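Local coordinates for protein aldehyde dehydrogenase (Listeria monocytogenes, PDB 3K9D) that probably oxidises aldehydes with NAD or NADP as electron acceptor, as a member of the aldehyde dehydrogenase family, at residues W67-I72 with K243-G248; V75-H80 with P416-G421; H238-K243 with D321-I326. One frame throughout, in Å; residues are numbered along the deposited sequence.

Interaction 1 (W67-I72 with K243-G248)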
ATOM      1  N   TRP A  67      18.765  22.207 -20.224  1.00 18.26           N
ATOM      2  CA  TRP A  67      19.750  21.126 -20.363  1.00 15.96           C
ATOM      3  C   TRP A  67      20.562  20.906 -19.082  1.00 15.32           C
ATOM      4  O   TRP A  67      20.519  19.814 -18.517  1.00 11.47           O
ATOM      5  CB  TRP A  67      20.650  21.367 -21.584  1.00 18.73           C
ATOM      6  CG  TRP A  67      21.643  20.245 -21.927  1.00 23.26           C
ATOM      7  CD1 TRP A  67      21.751  19.005 -21.346  1.00 26.33           C
ATOM      8  CD2 TRP A  67      22.629  20.281 -22.961  1.00 33.66           C
ATOM      9  NE1 TRP A  67      22.762  18.289 -21.936  1.00 19.92           N
ATOM     10  CE2 TRP A  67      23.315  19.047 -22.934  1.00 35.36           C
ATOM     11  CE3 TRP A  67      23.007  21.245 -23.905  1.00 31.03           C
ATOM     12  CZ2 TRP A  67      24.358  18.751 -23.821  1.00 27.30           C
ATOM     13  CZ3 TRP A  67      24.041  20.950 -24.780  1.00 18.87           C
ATOM     14  CH2 TRP A  67      24.704  19.714 -24.731  1.00 27.53           C
ATOM     15  N   GLN A  68      21.243  21.949 -18.605  1.00 14.08           N
ATOM     16  CA  GLN A  68      22.036  21.911 -17.358  1.00  9.51           C
ATOM     17  C   GLN A  68      21.293  21.273 -16.175  1.00 21.19           C
ATOM     18  O   GLN A  68      21.832  20.397 -15.498  1.00 22.29           O
ATOM     19  CB  GLN A  68      22.502  23.328 -16.975  1.00 19.24           C
ATOM     20  CG  GLN A  68      23.532  23.372 -15.816  1.00 32.93           C
ATOM     21  CD  GLN A  68      24.031  24.779 -15.477  1.00 36.79           C
ATOM     22  OE1 GLN A  68      23.842  25.733 -16.242  1.00 40.54           O
ATOM     23  NE2 GLN A  68      24.680  24.909 -14.322  1.00 32.21           N
ATOM     24  N   ASP A  69      20.059  21.720 -15.943  1.00 19.65           N
ATOM     25  CA  ASP A  69      19.235  21.229 -14.837  1.00 19.29           C
ATOM     26  C   ASP A  69      18.850  19.749 -14.934  1.00 19.01           C
ATOM     27  O   ASP A  69      18.831  19.050 -13.919  1.00 20.03           O
ATOM     28  CB  ASP A  69      17.997  22.116 -14.659  1.00 13.59           C
ATOM     29  CG  ASP A  69      18.344  23.533 -14.131  1.00 15.75           C
ATOM     30  OD1 ASP A  69      19.491  23.776 -13.695  1.00 22.30           O
ATOM     31  OD2 ASP A  69      17.457  24.392 -14.137  1.00 15.89           O
ATOM     32  N   LYS A  70      18.547  19.285 -16.146  1.00 13.78           N
ATOM     33  CA  LYS A  70      18.268  17.862 -16.406  1.00 23.14           C
ATOM     34  C   LYS A  70      19.494  16.955 -16.204  1.00 21.01           C
ATOM     35  O   LYS A  70      19.338  15.770 -15.898  1.00 18.46           O
ATOM     36  CB  LYS A  70      17.715  17.672 -17.822  1.00 20.85           C
ATOM     37  CG  LYS A  70      16.208  17.739 -17.940  1.00 14.12           C
ATOM     38  CD  LYS A  70      15.790  18.275 -19.304  1.00 16.54           C
ATOM     39  CE  LYS A  70      14.416  17.751 -19.721  1.00 12.94           C
ATOM     40  NZ  LYS A  70      13.382  17.917 -18.624  1.00 22.42           N
ATOM     41  N   VAL A  71      20.702  17.505 -16.383  1.00 18.49           N
ATOM     42  CA  VAL A  71      21.948  16.770 -16.080  1.00 21.68           C
ATOM     43  C   VAL A  71      22.035  16.508 -14.574  1.00 11.11           C
ATOM     44  O   VAL A  71      22.312  15.388 -14.154  1.00 18.10           O
ATOM     45  CB  VAL A  71      23.238  17.482 -16.603  1.00 23.81           C
ATOM     46  CG1 VAL A  71      24.515  16.776 -16.125  1.00 28.12           C
ATOM     47  CG2 VAL A  71      23.254  17.570 -18.108  1.00 21.96           C
ATOM     48  N   ILE A  72      21.775  17.536 -13.772  1.00 18.31           N
ATOM     49  CA  ILE A  72      21.690  17.420 -12.305  1.00 17.93           C
ATOM     50  C   ILE A  72      20.641  16.370 -11.855  1.00 14.85           C
ATOM     51  O   ILE A  72      20.888  15.590 -10.926  1.00 15.38           O
ATOM     52  CB  ILE A  72      21.419  18.818 -11.658  1.00 21.10           C
ATOM     53  CG1 ILE A  72      22.612  19.763 -11.891  1.00 17.40           C
ATOM     54  CG2 ILE A  72      21.148  18.719 -10.155  1.00 17.97           C
ATOM     55  CD1 ILE A  72      22.240  21.231 -11.808  1.00 20.40           C
ATOM     56  N   LYS A 243      12.070  27.039  -8.033  1.00 19.65           N
ATOM     57  CA  LYS A 243      11.008  27.389  -8.958  1.00 20.26           C
ATOM     58  C   LYS A 243      11.497  27.569 -10.402  1.00 25.29           C
ATOM     59  O   LYS A 243      10.755  27.269 -11.342  1.00 15.71           O
ATOM     60  CB  LYS A 243      10.224  28.615  -8.431  1.00 11.55           C
ATOM     61  CG  LYS A 243       8.997  28.980  -9.200  1.00 20.94           C
ATOM     62  CD  LYS A 243       8.041  27.825  -9.217  1.00 18.92           C
ATOM     63  CE  LYS A 243       6.823  28.192  -9.969  1.00 23.62           C
ATOM     64  NZ  LYS A 243       5.807  27.101 -10.065  1.00 26.82           N
ATOM     65  N   THR A 244      12.750  28.010 -10.570  1.00 17.02           N
ATOM     66  CA  THR A 244      13.360  28.122 -11.900  1.00 19.61           C
ATOM     67  C   THR A 244      14.092  26.858 -12.363  1.00 20.79           C
ATOM     68  O   THR A 244      14.466  26.762 -13.528  1.00 21.28           O
ATOM     69  CB  THR A 244      14.373  29.293 -11.980  1.00 21.70           C
ATOM     70  OG1 THR A 244      15.471  29.019 -11.108  1.00 16.88           O
ATOM     71  CG2 THR A 244      13.732  30.606 -11.563  1.00 13.58           C
ATOM     72  N   PHE A 245      14.312  25.906 -11.453  1.00 20.05           N
ATOM     73  CA  PHE A 245      14.999  24.654 -11.772  1.00 21.94           C
ATOM     74  C   PHE A 245      14.258  23.836 -12.833  1.00 20.94           C
ATOM     75  O   PHE A 245      13.147  23.369 -12.590  1.00 19.00           O
ATOM     76  CB  PHE A 245      15.215  23.800 -10.515  1.00 18.96           C
ATOM     77  CG  PHE A 245      16.178  22.661 -10.720  1.00 20.25           C
ATOM     78  CD1 PHE A 245      17.552  22.890 -10.728  1.00 20.04           C
ATOM     79  CD2 PHE A 245      15.719  21.373 -10.912  1.00 22.56           C
ATOM     80  CE1 PHE A 245      18.443  21.855 -10.923  1.00 24.50           C
ATOM     81  CE2 PHE A 245      16.616  20.327 -11.113  1.00 22.72           C
ATOM     82  CZ  PHE A 245      17.973  20.575 -11.113  1.00 18.44           C
ATOM     83  N   ASP A 246      14.892  23.686 -14.000  1.00 16.41           N
ATOM     84  CA  ASP A 246      14.319  23.022 -15.176  1.00 20.79           C
ATOM     85  C   ASP A 246      13.029  23.708 -15.658  1.00 21.02           C
ATOM     86  O   ASP A 246      12.119  23.052 -16.165  1.00 14.72           O
ATOM     87  CB  ASP A 246      14.111  21.517 -14.900  1.00 22.86           C
ATOM     88  CG  ASP A 246      14.100  20.675 -16.167  1.00 26.06           C
ATOM     89  OD1 ASP A 246      15.002  20.859 -17.005  1.00 25.61           O
ATOM     90  OD2 ASP A 246      13.201  19.815 -16.311  1.00 21.49           O
ATOM     91  N   ASN A 247      12.970  25.035 -15.487  1.00 20.91           N
ATOM     92  CA  ASN A 247      11.742  25.841 -15.665  1.00 15.52           C
ATOM     93  C   ASN A 247      10.497  25.288 -14.925  1.00 20.62           C
ATOM     94  O   ASN A 247       9.400  25.301 -15.470  1.00 20.72           O
ATOM     95  CB  ASN A 247      11.425  26.063 -17.161  1.00 16.88           C
ATOM     96  CG  ASN A 247      12.593  26.665 -17.942  1.00 15.96           C
ATOM     97  OD1 ASN A 247      13.296  27.532 -17.448  1.00 19.75           O
ATOM     98  ND2 ASN A 247      12.780  26.215 -19.168  1.00 11.86           N
ATOM     99  N   GLY A 248      10.690  24.774 -13.710  1.00 12.84           N
ATOM    100  CA  GLY A 248       9.578  24.372 -12.821  1.00 17.60           C
ATOM    101  C   GLY A 248       8.894  23.023 -13.048  1.00 19.47           C
ATOM    102  O   GLY A 248       7.740  22.833 -12.645  1.00 17.33           O
TER
HETATM  103  O   HOH W   1      17.189  27.384 -13.473  1.00 34.56           O
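D246 OD2 is gripped by three groups: K70 NZ across the contact, and K73 NZ and T249 OG1 beyond it. The K70 salt bridge measures 3.0 Å from NZ to OD2 and uses the syn lone pair of that oxygen. The K70 and D246 side chains cross at about a right angle, with K70 CG 3.5 Å from D246 OD1, which in turn accepts a bond from the I66 backbone N. A second carboxylate works in the reverse direction. D69 points from the helix toward the loop, and D246 N donates to D69 OD2 over 2.7 Å, nearly straight at 170°. This donor comes from the anti side of the oxygen, 24° out of the carboxylate plane. Water 1 also donates to D69 OD2, and its second hydrogen bond goes to T244 O at 2.8 Å.

The D69 side chain lies over one face of the F245 ring, its CB offset toward the rim and 3.9 Å from the ring centroid in a CH-pi contact. Carboxylate and ring are stacked, their planes 20° apart. At the ring edge, F245 CZ lies 3.8 Å from I72 CG2. L452 of the second subunit also packs on F245. As in relatives, the loop probably leads on to the segment that carries the nucleophilic cysteine. The two acids have different tasks: D69 secures the loop backbone, whereas D246 gathers two lysine charges, which would be expected to stabilise its ionised form.

Interaction 2 (V75-H80 with P416-G421)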
ATOM      1  N   VAL A  75      22.087  13.079 -12.496  1.00 17.55           N
ATOM      2  CA  VAL A  75      23.060  12.859 -11.409  1.00 13.24           C
ATOM      3  C   VAL A  75      22.373  12.426 -10.110  1.00 13.04           C
ATOM      4  O   VAL A  75      22.839  11.504  -9.425  1.00 15.10           O
ATOM      5  CB  VAL A  75      23.950  14.140 -11.148  1.00 14.22           C
ATOM      6  CG1 VAL A  75      24.768  14.027  -9.864  1.00 14.09           C
ATOM      7  CG2 VAL A  75      24.883  14.384 -12.308  1.00 19.50           C
ATOM      8  N   PHE A  76      21.298  13.125  -9.766  1.00 15.67           N
ATOM      9  CA  PHE A  76      20.516  12.823  -8.578  1.00 23.21           C
ATOM     10  C   PHE A  76      19.962  11.398  -8.651  1.00 19.50           C
ATOM     11  O   PHE A  76      20.220  10.598  -7.763  1.00 24.57           O
ATOM     12  CB  PHE A  76      19.389  13.851  -8.376  1.00 18.47           C
ATOM     13  CG  PHE A  76      18.440  13.486  -7.278  1.00 23.31           C
ATOM     14  CD1 PHE A  76      18.796  13.673  -5.950  1.00 17.70           C
ATOM     15  CD2 PHE A  76      17.187  12.954  -7.574  1.00 25.35           C
ATOM     16  CE1 PHE A  76      17.929  13.312  -4.933  1.00 23.20           C
ATOM     17  CE2 PHE A  76      16.314  12.601  -6.565  1.00 29.70           C
ATOM     18  CZ  PHE A  76      16.685  12.775  -5.244  1.00 22.79           C
ATOM     19  N   ALA A  77      19.242  11.094  -9.733  1.00 19.46           N
ATOM     20  CA  ALA A  77      18.656   9.772  -9.985  1.00 17.40           C
ATOM     21  C   ALA A  77      19.646   8.606  -9.986  1.00 23.68           C
ATOM     22  O   ALA A  77      19.277   7.480  -9.643  1.00 18.43           O
ATOM     23  CB  ALA A  77      17.937   9.791 -11.280  1.00 16.51           C
ATOM     24  N   SER A  78      20.882   8.871 -10.403  1.00 21.75           N
ATOM     25  CA  SER A  78      21.921   7.847 -10.433  1.00 23.51           C
ATOM     26  C   SER A  78      22.741   7.870  -9.132  1.00 26.52           C
ATOM     27  O   SER A  78      22.555   6.996  -8.279  1.00 21.93           O
ATOM     28  CB  SER A  78      22.779   7.924 -11.714  1.00 22.13           C
ATOM     29  OG  SER A  78      23.411   9.185 -11.877  1.00 21.73           O
ATOM     30  N   LYS A  79      23.582   8.890  -8.947  1.00 22.17           N
ATOM     31  CA  LYS A  79      24.518   8.933  -7.808  1.00 19.23           C
ATOM     32  C   LYS A  79      23.873   9.045  -6.429  1.00 17.72           C
ATOM     33  O   LYS A  79      24.280   8.344  -5.505  1.00 16.31           O
ATOM     34  CB  LYS A  79      25.571  10.039  -7.986  1.00 21.42           C
ATOM     35  CG  LYS A  79      26.717   9.659  -8.897  1.00 32.42           C
ATOM     36  CD  LYS A  79      27.742   8.748  -8.212  1.00 65.99           C
ATOM     37  CE  LYS A  79      28.251   7.664  -9.156  1.00 34.03           C
ATOM     38  NZ  LYS A  79      27.203   6.614  -9.392  1.00 26.02           N
ATOM     39  N   HIS A  80      22.888   9.928  -6.293  1.00 15.80           N
ATOM     40  CA  HIS A  80      22.261  10.189  -4.999  1.00 22.00           C
ATOM     41  C   HIS A  80      21.365   9.024  -4.528  1.00 18.42           C
ATOM     42  O   HIS A  80      21.408   8.666  -3.356  1.00 16.76           O
ATOM     43  CB  HIS A  80      21.453  11.497  -5.030  1.00 12.87           C
ATOM     44  CG  HIS A  80      22.285  12.736  -5.094  1.00 32.56           C
ATOM     45  ND1 HIS A  80      22.342  13.643  -4.058  1.00 46.61           N
ATOM     46  CD2 HIS A  80      23.062  13.244  -6.082  1.00 32.25           C
ATOM     47  CE1 HIS A  80      23.128  14.650  -4.399  1.00 52.45           C
ATOM     48  NE2 HIS A  80      23.574  14.433  -5.623  1.00 34.40           N
ATOM     49  N   PRO A 416      15.834   9.965  -1.017  1.00 25.16           N
ATOM     50  CA  PRO A 416      16.016  10.458  -2.385  1.00 21.45           C
ATOM     51  C   PRO A 416      15.119   9.709  -3.366  1.00 21.30           C
ATOM     52  O   PRO A 416      15.270   8.492  -3.535  1.00 19.13           O
ATOM     53  CB  PRO A 416      17.495  10.172  -2.687  1.00 26.86           C
ATOM     54  CG  PRO A 416      18.114   9.812  -1.406  1.00 29.27           C
ATOM     55  CD  PRO A 416      17.048   9.298  -0.509  1.00 20.18           C
ATOM     56  N   ALA A 417      14.206  10.443  -4.008  1.00 16.05           N
ATOM     57  CA  ALA A 417      13.180   9.843  -4.852  1.00 21.21           C
ATOM     58  C   ALA A 417      12.577  10.811  -5.850  1.00 21.08           C
ATOM     59  O   ALA A 417      12.484  12.020  -5.606  1.00 18.85           O
ATOM     60  CB  ALA A 417      12.059   9.219  -3.992  1.00 18.95           C
ATOM     61  N   LEU A 418      12.121  10.254  -6.964  1.00 15.56           N
ATOM     62  CA  LEU A 418      11.386  11.025  -7.944  1.00 18.23           C
ATOM     63  C   LEU A 418       9.930  10.571  -8.038  1.00 18.24           C
ATOM     64  O   LEU A 418       9.160  11.106  -8.836  1.00 23.38           O
ATOM     65  CB  LEU A 418      12.112  10.998  -9.298  1.00 22.68           C
ATOM     66  CG  LEU A 418      13.450  11.754  -9.278  1.00 24.12           C
ATOM     67  CD1 LEU A 418      14.342  11.285 -10.414  1.00 16.86           C
ATOM     68  CD2 LEU A 418      13.277  13.259  -9.324  1.00 27.38           C
ATOM     69  N   THR A 419       9.566   9.592  -7.202  1.00 28.56           N
ATOM     70  CA  THR A 419       8.158   9.233  -6.954  1.00 28.53           C
ATOM     71  C   THR A 419       7.789   9.604  -5.519  1.00 22.93           C
ATOM     72  O   THR A 419       8.213   8.967  -4.555  1.00 17.40           O
ATOM     73  CB  THR A 419       7.853   7.749  -7.301  1.00 30.05           C
ATOM     74  OG1 THR A 419       8.022   7.571  -8.707  1.00 19.38           O
ATOM     75  CG2 THR A 419       6.407   7.351  -6.931  1.00 13.94           C
ATOM     76  N   LEU A 420       7.013  10.674  -5.410  1.00 16.43           N
ATOM     77  CA  LEU A 420       6.692  11.284  -4.149  1.00 19.90           C
ATOM     78  C   LEU A 420       5.229  10.968  -3.856  1.00 19.35           C
ATOM     79  O   LEU A 420       4.331  11.540  -4.473  1.00 17.83           O
ATOM     80  CB  LEU A 420       6.953  12.807  -4.235  1.00 19.00           C
ATOM     81  CG  LEU A 420       8.332  13.253  -4.776  1.00 25.40           C
ATOM     82  CD1 LEU A 420       8.520  14.772  -4.706  1.00 18.49           C
ATOM     83  CD2 LEU A 420       9.467  12.595  -4.038  1.00 19.54           C
ATOM     84  N   GLY A 421       4.988  10.020  -2.952  1.00 20.59           N
ATOM     85  CA  GLY A 421       3.616   9.605  -2.656  1.00 19.45           C
ATOM     86  C   GLY A 421       2.854  10.707  -1.948  1.00 20.11           C
ATOM     87  O   GLY A 421       3.444  11.448  -1.162  1.00 16.07           O
TER
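F76 projects from its helix toward P416-L418 and makes most of this contact with the far end of its ring. At CB the chain turns so that CG stands anti to the backbone N (chi1 172°), which starts the ring off toward the loop. One side of the ring ends in CE1, 3.9 Å from P416 CB. The other ends in CE2, which meets L418 CG at 4.0 Å and has both A417 N and A417 O about as far away. At the tip, CZ lies 3.6 Å from A417 N and 3.7 Å from P416 CB. L418 CG and A417 N approach the edge of the ring, near its plane, while the proline ring crosses the phenylalanine side chain at about a right angle. The A417 backbone is hydrogen-bonded to I408, outside the contact.

The neighbouring A77 adds its CB, which touches L418 CD1 at 4.0 Å. Thus L418 uses CG against the aromatic edge and CD1 against the alanine methyl. A turn further on, H80 contributes its carbonyl rather than its imidazole, with H80 O 4.0 Å from P416 CG. The helix has a wider pi-type turn over 76-80, just where it faces the loop. No hydrogen bond joins the two segments; they meet by apolar packing.

Beyond the contact, L418 rests on S123 and Y127 of helix 121-134. That helix makes the crossover between parallel strands 102-116 and 138-143, the beta-alpha-beta unit characteristic of the Rossmann-like cofactor domain in aldehyde dehydrogenases.

Interaction 3 (H238-K243 with D321-I326)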
ATOM      1  N   HIS A 238      16.277  30.367  -2.170  1.00 16.85           N
ATOM      2  CA  HIS A 238      15.755  28.996  -2.176  1.00 17.12           C
ATOM      3  C   HIS A 238      14.538  28.831  -3.099  1.00 12.39           C
ATOM      4  O   HIS A 238      14.502  27.919  -3.910  1.00 14.63           O
ATOM      5  CB  HIS A 238      15.448  28.524  -0.760  1.00 16.06           C
ATOM      6  CG  HIS A 238      16.666  28.178   0.046  1.00 16.24           C
ATOM      7  ND1 HIS A 238      16.628  28.006   1.412  1.00 13.22           N
ATOM      8  CD2 HIS A 238      17.951  27.957  -0.325  1.00 20.09           C
ATOM      9  CE1 HIS A 238      17.837  27.708   1.851  1.00 21.86           C
ATOM     10  NE2 HIS A 238      18.657  27.668   0.817  1.00 21.56           N
ATOM     11  N   ILE A 239      13.576  29.735  -2.989  1.00 13.93           N
ATOM     12  CA  ILE A 239      12.345  29.683  -3.786  1.00 19.59           C
ATOM     13  C   ILE A 239      12.691  29.837  -5.272  1.00 19.71           C
ATOM     14  O   ILE A 239      12.137  29.142  -6.118  1.00 20.78           O
ATOM     15  CB  ILE A 239      11.330  30.772  -3.326  1.00 16.54           C
ATOM     16  CG1 ILE A 239      10.843  30.472  -1.900  1.00 18.63           C
ATOM     17  CG2 ILE A 239      10.140  30.886  -4.293  1.00 16.13           C
ATOM     18  CD1 ILE A 239      10.015  31.567  -1.257  1.00 16.46           C
ATOM     19  N   LEU A 240      13.621  30.742  -5.576  1.00 20.74           N
ATOM     20  CA  LEU A 240      14.084  30.929  -6.947  1.00 17.77           C
ATOM     21  C   LEU A 240      14.891  29.739  -7.445  1.00 11.98           C
ATOM     22  O   LEU A 240      14.705  29.335  -8.582  1.00 18.92           O
ATOM     23  CB  LEU A 240      14.864  32.243  -7.119  1.00 16.99           C
ATOM     24  CG  LEU A 240      14.056  33.509  -6.811  1.00 18.43           C
ATOM     25  CD1 LEU A 240      14.927  34.726  -7.022  1.00 10.83           C
ATOM     26  CD2 LEU A 240      12.810  33.592  -7.688  1.00 19.28           C
ATOM     27  N   ASP A 241      15.752  29.174  -6.588  1.00 17.33           N
ATOM     28  CA  ASP A 241      16.574  27.984  -6.938  1.00 19.12           C
ATOM     29  C   ASP A 241      15.705  26.825  -7.398  1.00 19.16           C
ATOM     30  O   ASP A 241      16.037  26.125  -8.360  1.00 17.67           O
ATOM     31  CB  ASP A 241      17.431  27.501  -5.750  1.00 13.88           C
ATOM     32  CG  ASP A 241      18.706  28.322  -5.547  1.00 25.37           C
ATOM     33  OD1 ASP A 241      19.074  29.118  -6.433  1.00 18.85           O
ATOM     34  OD2 ASP A 241      19.343  28.168  -4.483  1.00 26.26           O
ATOM     35  N   SER A 242      14.596  26.631  -6.684  1.00 17.29           N
ATOM     36  CA  SER A 242      13.647  25.549  -6.949  1.00 20.79           C
ATOM     37  C   SER A 242      12.672  25.860  -8.083  1.00 14.82           C
ATOM     38  O   SER A 242      12.481  25.052  -8.992  1.00 16.10           O
ATOM     39  CB  SER A 242      12.900  25.220  -5.653  1.00 18.41           C
ATOM     40  OG  SER A 242      11.571  24.816  -5.884  1.00 17.08           O
ATOM     41  N   LYS A 243      12.070  27.039  -8.033  1.00 19.65           N
ATOM     42  CA  LYS A 243      11.008  27.389  -8.958  1.00 20.26           C
ATOM     43  C   LYS A 243      11.497  27.569 -10.402  1.00 25.29           C
ATOM     44  O   LYS A 243      10.755  27.269 -11.342  1.00 15.71           O
ATOM     45  CB  LYS A 243      10.224  28.615  -8.431  1.00 11.55           C
ATOM     46  CG  LYS A 243       8.997  28.980  -9.200  1.00 20.94           C
ATOM     47  CD  LYS A 243       8.041  27.825  -9.217  1.00 18.92           C
ATOM     48  CE  LYS A 243       6.823  28.192  -9.969  1.00 23.62           C
ATOM     49  NZ  LYS A 243       5.807  27.101 -10.065  1.00 26.82           N
ATOM     50  N   ASP A 321      15.694  39.627 -18.227  1.00 19.59           N
ATOM     51  CA  ASP A 321      16.347  39.037 -17.058  1.00 29.38           C
ATOM     52  C   ASP A 321      15.359  38.543 -15.994  1.00 22.28           C
ATOM     53  O   ASP A 321      15.767  38.178 -14.892  1.00 23.08           O
ATOM     54  CB  ASP A 321      17.316  40.041 -16.430  1.00 23.64           C
ATOM     55  CG  ASP A 321      16.615  41.257 -15.855  1.00 34.09           C
ATOM     56  OD1 ASP A 321      15.479  41.559 -16.265  1.00 41.27           O
ATOM     57  OD2 ASP A 321      17.205  41.915 -14.982  1.00 32.76           O
ATOM     58  N   ALA A 322      14.067  38.565 -16.314  1.00 16.82           N
ATOM     59  CA  ALA A 322      13.055  38.079 -15.368  1.00 17.97           C
ATOM     60  C   ALA A 322      13.161  36.560 -15.203  1.00 14.78           C
ATOM     61  O   ALA A 322      13.152  35.820 -16.187  1.00 20.07           O
ATOM     62  CB  ALA A 322      11.662  38.489 -15.806  1.00 16.84           C
ATOM     63  N   ARG A 323      13.283  36.129 -13.945  1.00 18.67           N
ATOM     64  CA  ARG A 323      13.499  34.733 -13.570  1.00 18.74           C
ATOM     65  C   ARG A 323      12.202  33.976 -13.299  1.00 15.34           C
ATOM     66  O   ARG A 323      12.132  32.770 -13.545  1.00 22.84           O
ATOM     67  CB  ARG A 323      14.385  34.645 -12.331  1.00 14.83           C
ATOM     68  CG  ARG A 323      15.837  35.106 -12.547  1.00 23.43           C
ATOM     69  CD  ARG A 323      16.727  34.697 -11.370  1.00 24.79           C
ATOM     70  NE  ARG A 323      16.834  33.241 -11.256  1.00 21.77           N
ATOM     71  CZ  ARG A 323      17.322  32.588 -10.201  1.00 27.97           C
ATOM     72  NH1 ARG A 323      17.754  33.244  -9.137  1.00 19.66           N
ATOM     73  NH2 ARG A 323      17.362  31.259 -10.203  1.00 28.64           N
ATOM     74  N   VAL A 324      11.199  34.689 -12.788  1.00 14.18           N
ATOM     75  CA  VAL A 324       9.854  34.149 -12.508  1.00 21.88           C
ATOM     76  C   VAL A 324       8.831  35.274 -12.664  1.00 18.80           C
ATOM     77  O   VAL A 324       9.147  36.462 -12.484  1.00 20.14           O
ATOM     78  CB  VAL A 324       9.662  33.554 -11.052  1.00 23.49           C
ATOM     79  CG1 VAL A 324      10.400  32.220 -10.826  1.00 21.15           C
ATOM     80  CG2 VAL A 324      10.009  34.577  -9.979  1.00 18.44           C
ATOM     81  N   LEU A 325       7.599  34.890 -12.973  1.00 17.08           N
ATOM     82  CA  LEU A 325       6.498  35.816 -13.028  1.00 16.09           C
ATOM     83  C   LEU A 325       5.656  35.592 -11.798  1.00 13.54           C
ATOM     84  O   LEU A 325       5.298  34.456 -11.491  1.00 13.33           O
ATOM     85  CB  LEU A 325       5.684  35.619 -14.314  1.00 20.36           C
ATOM     86  CG  LEU A 325       6.464  35.870 -15.614  1.00 20.65           C
ATOM     87  CD1 LEU A 325       5.614  35.513 -16.832  1.00 21.83           C
ATOM     88  CD2 LEU A 325       6.974  37.318 -15.700  1.00  6.80           C
ATOM     89  N   ILE A 326       5.380  36.679 -11.074  1.00 15.65           N
ATOM     90  CA  ILE A 326       4.608  36.624  -9.834  1.00 19.35           C
ATOM     91  C   ILE A 326       3.331  37.475  -9.903  1.00 18.98           C
ATOM     92  O   ILE A 326       3.366  38.679 -10.194  1.00 13.95           O
ATOM     93  CB  ILE A 326       5.469  37.019  -8.604  1.00 19.56           C
ATOM     94  CG1 ILE A 326       6.826  36.316  -8.644  1.00 13.18           C
ATOM     95  CG2 ILE A 326       4.745  36.683  -7.283  1.00 19.99           C
ATOM     96  CD1 ILE A 326       7.660  36.445  -7.358  1.00  9.19           C
TER
HETATM   97  O   HOH W   2      19.102  29.244  -9.368  1.00 12.59           O
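L240 and R323 have the nearest CA atoms, 7.7 Å apart, where the end of helix 232-243 passes the chain leading into strand 324-328, with no hydrogen bond between the segments. L240, V324 and R323 point toward the opposite segment. The R323 guanidinium lays one face over L240 CB, with NH1 3.7 Å from that CB and 3.8 Å from L240 CD1. A bend at chi3 (65°) sets NE off the otherwise extended line of the chain. The charged group rests on an aliphatic surface, and its polar partners gather at NH2, tilted from the guanidinium plane. NH2 bonds weakly to T244 OG1 and, also weakly, to water 2 at 2.8 Å. Water 2 donates to D241 OD1 over 2.9 Å, linking the opposite charges indirectly; the stronger partner of D241 is K237, in a salt bridge.

V324 divides its two methyls between residues one turn apart on the helix: CG2 meets L240 CD2 at 3.8 Å, and CG1 meets K243 CG at 3.9 Å. K243 gives only its aliphatic base to this packing. Its chain bends at chi2, and NZ donates to E254 O, with weak bonds to A344 O and K342 O satisfying the buried ammonium.

Strand 324-328 runs between strands 276-278 and 346-352, and helix 232-243 packs through L240 and K243 against V324 of this parallel alpha/beta sheet, which, as in relatives, probably forms the catalytic domain. F271 of helix 261-273 touches L240, I239 and I326, while L347 of strand 346-352 meets I239, K243 and I326; L452 of the second subunit packs on D241.

Interactions 1 and 2 use successive parts of helix 67-85, but with different chemistry. The first, only partly buried, combines carboxylates, a lysine and a water with an aromatic ring; the second, about 8 Å from the centre of the chain, is apolar packing in the core. Interaction 3 is also largely buried, though some 20 Å from that centre, and combines aliphatic packing with a water link, weak on the arginine side. It shares K243 with interaction 1, where helix 232-243 gives way to the loop, and both touch the second subunit. Together, 1 and 3 connect helix 67-85 through that loop to the seven-stranded parallel sheet; interaction 2 is separate from interaction 3, about 11 Å away at the nearest atoms.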